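Local structure of ribonucleoside triphosphate reductase (Lactobacillus leichmannii, 1L1L) at residues M563-G568 / I628-A633; G568-Q573 / V613-P618. The protein catalyses the adenosylcobalamin-dependent reduction of ribonucleoside triphosphates to 2'-deoxyribonucleoside triphosphates, the precursors of DNA. All coordinates share one frame; numbering follows the deposited sequence.

Interaction 1: M563-G568 / I628-A633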
loop_
_atom_site.group_PDB
_atom_site.type_symbol
_atom_site.label_atom_id
_atom_site.label_comp_id
_atom_site.label_asym_id
_atom_site.label_seq_id
_atom_site.Cartn_x
_atom_site.Cartn_y
_atom_site.Cartn_z
ATOM N N MET A 563 7.195 1.053 12.984
ATOM C CA MET A 563 8.186 0.786 14.014
ATOM C C MET A 563 9.528 1.447 13.710
ATOM O O MET A 563 10.482 1.284 14.465
ATOM C CB MET A 563 8.408 -0.719 14.169
ATOM C CG MET A 563 8.927 -1.395 12.912
ATOM S SD MET A 563 9.728 -2.962 13.290
ATOM C CE MET A 563 11.439 -2.451 13.290
ATOM N N HIS A 564 9.599 2.189 12.608
ATOM C CA HIS A 564 10.834 2.865 12.205
ATOM C C HIS A 564 11.315 3.913 13.219
ATOM O O HIS A 564 10.528 4.466 13.984
ATOM C CB HIS A 564 10.643 3.582 10.866
ATOM C CG HIS A 564 10.463 2.664 9.699
ATOM N ND1 HIS A 564 10.465 1.291 9.820
ATOM C CD2 HIS A 564 10.308 2.927 8.381
ATOM C CE1 HIS A 564 10.322 0.748 8.625
ATOM N NE2 HIS A 564 10.226 1.718 7.734
ATOM N N PHE A 565 12.612 4.186 13.194
ATOM C CA PHE A 565 13.213 5.184 14.066
ATOM C C PHE A 565 13.274 6.473 13.262
ATOM O O PHE A 565 13.083 6.463 12.048
ATOM C CB PHE A 565 14.616 4.747 14.478
ATOM C CG PHE A 565 14.627 3.597 15.439
ATOM C CD1 PHE A 565 14.512 3.821 16.813
ATOM C CD2 PHE A 565 14.715 2.285 14.979
ATOM C CE1 PHE A 565 14.482 2.756 17.712
ATOM C CE2 PHE A 565 14.685 1.209 15.875
ATOM C CZ PHE A 565 14.570 1.448 17.243
ATOM N N HIS A 566 13.531 7.586 13.932
ATOM C CA HIS A 566 13.606 8.869 13.246
ATOM C C HIS A 566 14.915 9.033 12.483
ATOM O O HIS A 566 15.954 8.501 12.884
ATOM C CB HIS A 566 13.465 9.999 14.262
ATOM C CG HIS A 566 12.079 10.158 14.793
ATOM N ND1 HIS A 566 11.053 10.691 14.042
ATOM C CD2 HIS A 566 11.541 9.843 15.997
ATOM C CE1 HIS A 566 9.943 10.699 14.760
ATOM N NE2 HIS A 566 10.213 10.189 15.949
ATOM N N TYR A 567 14.862 9.763 11.377
ATOM C CA TYR A 567 16.065 10.007 10.604
ATOM C C TYR A 567 17.051 10.823 11.438
ATOM O O TYR A 567 18.262 10.667 11.297
ATOM C CB TYR A 567 15.724 10.741 9.304
ATOM C CG TYR A 567 16.934 11.055 8.460
ATOM C CD1 TYR A 567 17.619 12.260 8.607
ATOM C CD2 TYR A 567 17.421 10.128 7.539
ATOM C CE1 TYR A 567 18.757 12.535 7.861
ATOM C CE2 TYR A 567 18.556 10.393 6.791
ATOM C CZ TYR A 567 19.219 11.598 6.955
ATOM O OH TYR A 567 20.339 11.867 6.207
ATOM N N GLY A 568 16.523 11.681 12.313
ATOM C CA GLY A 568 17.367 12.512 13.167
ATOM C C GLY A 568 16.586 13.229 14.264
ATOM O O GLY A 568 15.386 13.437 14.131
ATOM N N ILE A 628 22.024 -3.070 13.048
ATOM C CA ILE A 628 21.166 -3.980 12.304
ATOM C C ILE A 628 20.610 -5.033 13.271
ATOM O O ILE A 628 19.445 -5.407 13.194
ATOM C CB ILE A 628 21.945 -4.649 11.140
ATOM C CG1 ILE A 628 21.003 -5.540 10.325
ATOM C CG2 ILE A 628 23.142 -5.426 11.675
ATOM C CD1 ILE A 628 21.668 -6.188 9.116
ATOM N N ALA A 629 21.438 -5.485 14.209
ATOM C CA ALA A 629 20.994 -6.485 15.177
ATOM C C ALA A 629 19.796 -5.991 15.982
ATOM O O ALA A 629 18.849 -6.743 16.237
ATOM C CB ALA A 629 22.136 -6.851 16.123
ATOM N N GLU A 630 19.831 -4.726 16.387
ATOM C CA GLU A 630 18.722 -4.179 17.166
ATOM C C GLU A 630 17.447 -4.009 16.349
ATOM O O GLU A 630 16.348 -4.148 16.875
ATOM C CB GLU A 630 19.099 -2.834 17.793
ATOM C CG GLU A 630 18.060 -2.385 18.807
ATOM C CD GLU A 630 18.380 -1.047 19.434
ATOM O OE1 GLU A 630 19.580 -0.695 19.507
ATOM O OE2 GLU A 630 17.427 -0.359 19.865
ATOM N N GLN A 631 17.582 -3.686 15.067
ATOM C CA GLN A 631 16.406 -3.527 14.225
ATOM C C GLN A 631 15.694 -4.873 14.071
ATOM O O GLN A 631 14.472 -4.938 14.131
ATOM C CB GLN A 631 16.805 -2.957 12.855
ATOM C CG GLN A 631 17.295 -1.521 12.931
ATOM C CD GLN A 631 17.630 -0.921 11.576
ATOM O OE1 GLN A 631 16.765 -0.790 10.707
ATOM N NE2 GLN A 631 18.885 -0.543 11.395
ATOM N N PHE A 632 16.458 -5.946 13.862
ATOM C CA PHE A 632 15.866 -7.281 13.751
ATOM C C PHE A 632 15.105 -7.609 15.042
ATOM O O PHE A 632 13.941 -8.031 15.005
ATOM C CB PHE A 632 16.961 -8.331 13.526
ATOM C CG PHE A 632 17.190 -8.671 12.083
ATOM C CD1 PHE A 632 16.468 -9.697 11.474
ATOM C CD2 PHE A 632 18.144 -7.989 11.339
ATOM C CE1 PHE A 632 16.704 -10.044 10.136
ATOM C CE2 PHE A 632 18.386 -8.331 10.004
ATOM C CZ PHE A 632 17.667 -9.359 9.405
ATOM N N ALA A 633 15.765 -7.407 16.186
ATOM C CA ALA A 633 15.143 -7.686 17.483
ATOM C C ALA A 633 13.860 -6.893 17.681
ATOM O O ALA A 633 12.882 -7.411 18.218
ATOM C CB ALA A 633 16.115 -7.377 18.622
#
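Met563 and Phe565 reach from the loop 563-568 toward the first turns of helix 628-641 and meet it by van der Waals packing, with no hydrogen bond or salt bridge joining the two segments. The thioether enters by its methyl end: Met563 CE lies 4.0 Å from the backbone O of Gln631. With CG placed between the backbone N and the carbonyl carbon (chi1 61°) and a bend at chi3 (-98°), the methyl turns in against the helix.

Phe565 packs by its outer ring atoms. Its CE2 is 4.8 Å from Gln631 CG, so the aliphatic part of the glutamine borders the ring loosely. CZ comes to 4.3 Å from Glu630 OE2, which approaches the ring obliquely at the end of a chain extended at chi1 and chi2.

The polar ends are satisfied beyond this contact. Glu630 OE2 forms a salt bridge with NE of Arg488, a residue that also touches Phe565, so the ring borders an ion pair that probably softens the effect of the carboxylate charge. Gln631 NE2 donates to the backbone O of both Thr652 and Val626, which holds the amide turned to those carbonyls, with its CG beside the ring but not in close contact.

Ile628 and Phe632 of the helix pack on strand 650-653 and helix 661-667, an arrangement consistent with a peripheral helix of the ten-stranded alpha-beta barrel, which the loop 563-568 meets through two side chains, Met563 and Phe565, before leading away toward strand 570-578.

Interaction 2: G568-Q573 / V613-P618; sequences GAYLIQ and VGADNP
The ring of Tyr570 receives two neighbouring residues of the 613-618 loop, Ala615 over one face and Asp616 at its edge. Its CG stands anti to the carbonyl carbon, beside the backbone N, which sends the ring across to the turn. Ala615 CB sits 4.2 Å from the ring centroid, 28° off the ring normal, in a CH-pi contact displaced toward the hydroxyl end, with CZ closest at 3.7 Å. There the phenol OH donates a 2.8 Å hydrogen bond to Asp616 OD1. The hydroxyl lies on the syn side of that oxygen but 32° out of the carboxylate plane, and the two side chains cross at about a right angle, with ring and carboxylate planes 43° apart. OD2 is as near to the hydroxyl, but its angle is too poor for a second hydrogen bond. Ala569 adds a smaller apolar touch, its CB 4.0 Å from Ala615 CB.

A type I turn from Gly614 to Asn617 carries Ala615 and Asp616 centrally. Asp616 OD2 also makes long, weak ion pairs with Lys611 and Lys695. Strand 570-578 runs in an antiparallel sheet between strands 603-611 and 690-692; the turn follows strand 603-611, and Tyr570 touches Lys695 of helix 695-704.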
loop_
_atom_site.group_PDB
_atom_site.type_symbol
_atom_site.label_atom_id
_atom_site.label_comp_id
_atom_site.label_asym_id
_atom_site.label_seq_id
_atom_site.Cartn_x
_atom_site.Cartn_y
_atom_site.Cartn_z
ATOM N N GLY A 568 16.523 11.681 12.313
ATOM C CA GLY A 568 17.367 12.512 13.167
ATOM C C GLY A 568 16.586 13.229 14.264
ATOM O O GLY A 568 15.386 13.437 14.131
ATOM N N ALA A 569 17.265 13.617 15.340
ATOM C CA ALA A 569 16.625 14.306 16.471
ATOM C C ALA A 569 16.070 15.674 16.077
ATOM O O ALA A 569 14.918 16.005 16.365
ATOM C CB ALA A 569 17.627 14.471 17.603
ATOM N N TYR A 570 16.911 16.465 15.428
ATOM C CA TYR A 570 16.537 17.792 14.966
ATOM C C TYR A 570 16.877 17.827 13.483
ATOM O O TYR A 570 18.010 17.548 13.091
ATOM C CB TYR A 570 17.339 18.854 15.713
ATOM C CG TYR A 570 17.046 18.905 17.190
ATOM C CD1 TYR A 570 15.876 19.495 17.669
ATOM C CD2 TYR A 570 17.928 18.345 18.114
ATOM C CE1 TYR A 570 15.592 19.528 19.028
ATOM C CE2 TYR A 570 17.651 18.371 19.478
ATOM C CZ TYR A 570 16.481 18.964 19.926
ATOM O OH TYR A 570 16.198 18.985 21.277
ATOM N N LEU A 571 15.900 18.176 12.660
ATOM C CA LEU A 571 16.128 18.200 11.226
ATOM C C LEU A 571 15.402 19.326 10.517
ATOM O O LEU A 571 14.460 19.912 11.045
ATOM C CB LEU A 571 15.625 16.898 10.595
ATOM C CG LEU A 571 16.102 15.516 11.031
ATOM C CD1 LEU A 571 15.073 14.489 10.589
ATOM C CD2 LEU A 571 17.460 15.214 10.426
ATOM N N ILE A 572 15.858 19.609 9.304
ATOM C CA ILE A 572 15.193 20.567 8.443
ATOM C C ILE A 572 14.606 19.628 7.398
ATOM O O ILE A 572 15.352 18.989 6.649
ATOM C CB ILE A 572 16.160 21.516 7.710
ATOM C CG1 ILE A 572 16.748 22.547 8.673
ATOM C CG2 ILE A 572 15.418 22.207 6.569
ATOM C CD1 ILE A 572 15.723 23.414 9.370
ATOM N N GLN A 573 13.287 19.499 7.362
ATOM C CA GLN A 573 12.683 18.628 6.367
ATOM C C GLN A 573 12.180 19.473 5.220
ATOM O O GLN A 573 11.487 20.463 5.431
ATOM C CB GLN A 573 11.550 17.804 6.973
ATOM C CG GLN A 573 12.059 16.723 7.908
ATOM C CD GLN A 573 11.167 15.499 7.921
ATOM O OE1 GLN A 573 10.860 14.934 6.873
ATOM N NE2 GLN A 573 10.754 15.077 9.115
ATOM N N VAL A 613 10.242 13.484 18.916
ATOM C CA VAL A 613 9.908 13.193 20.299
ATOM C C VAL A 613 11.126 12.560 20.953
ATOM O O VAL A 613 11.840 11.769 20.326
ATOM C CB VAL A 613 8.738 12.202 20.381
ATOM C CG1 VAL A 613 8.465 11.828 21.821
ATOM C CG2 VAL A 613 7.504 12.815 19.750
ATOM N N GLY A 614 11.378 12.922 22.205
ATOM C CA GLY A 614 12.510 12.363 22.916
ATOM C C GLY A 614 13.850 12.749 22.330
ATOM O O GLY A 614 14.860 12.096 22.598
ATOM N N ALA A 615 13.862 13.818 21.542
ATOM C CA ALA A 615 15.078 14.300 20.901
ATOM C C ALA A 615 16.250 14.462 21.868
ATOM O O ALA A 615 17.402 14.196 21.510
ATOM C CB ALA A 615 14.796 15.626 20.197
ATOM N N ASP A 616 15.956 14.887 23.095
ATOM C CA ASP A 616 16.999 15.103 24.092
ATOM C C ASP A 616 17.183 13.961 25.083
ATOM O O ASP A 616 17.815 14.132 26.125
ATOM C CB ASP A 616 16.729 16.404 24.853
ATOM C CG ASP A 616 16.770 17.612 23.949
ATOM O OD1 ASP A 616 17.757 17.744 23.191
ATOM O OD2 ASP A 616 15.823 18.428 23.995
ATOM N N ASN A 617 16.626 12.799 24.762
ATOM C CA ASN A 617 16.764 11.639 25.628
ATOM C C ASN A 617 18.023 10.905 25.183
ATOM O O ASN A 617 18.221 10.661 23.993
ATOM C CB ASN A 617 15.556 10.716 25.491
ATOM C CG ASN A 617 15.622 9.532 26.432
ATOM O OD1 ASN A 617 16.654 8.875 26.551
ATOM N ND2 ASN A 617 14.513 9.244 27.097
ATOM N N PRO A 618 18.897 10.546 26.131
ATOM C CA PRO A 618 20.124 9.838 25.757
ATOM C C PRO A 618 19.826 8.478 25.120
ATOM O O PRO A 618 20.702 7.866 24.509
ATOM C CB PRO A 618 20.872 9.724 27.082
ATOM C CG PRO A 618 19.750 9.671 28.092
ATOM C CD PRO A 618 18.801 10.717 27.590
#

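In the fold
The first segments of interactions 1 and 2 are consecutive and share Gly568, with the centres of the two contacts about 15 Å apart. Interaction 1 is the more buried, joining the loop ahead of strand 570-578 to helix 628-641; interaction 2 lies partly exposed, farther from the centre of the chain, and joins the start of that strand to the turn after strand 603-611. Along the chain, interaction 2 is nested within the loop closed by interaction 1. Their chemistry differs accordingly: the inner contact is loose van der Waals packing with no hydrogen bond between the segments, its polar groups served by other parts of the chain, whereas the outer one combines an aromatic face with a direct tyrosine-aspartate bond and long, weak ion pairs to two lysines.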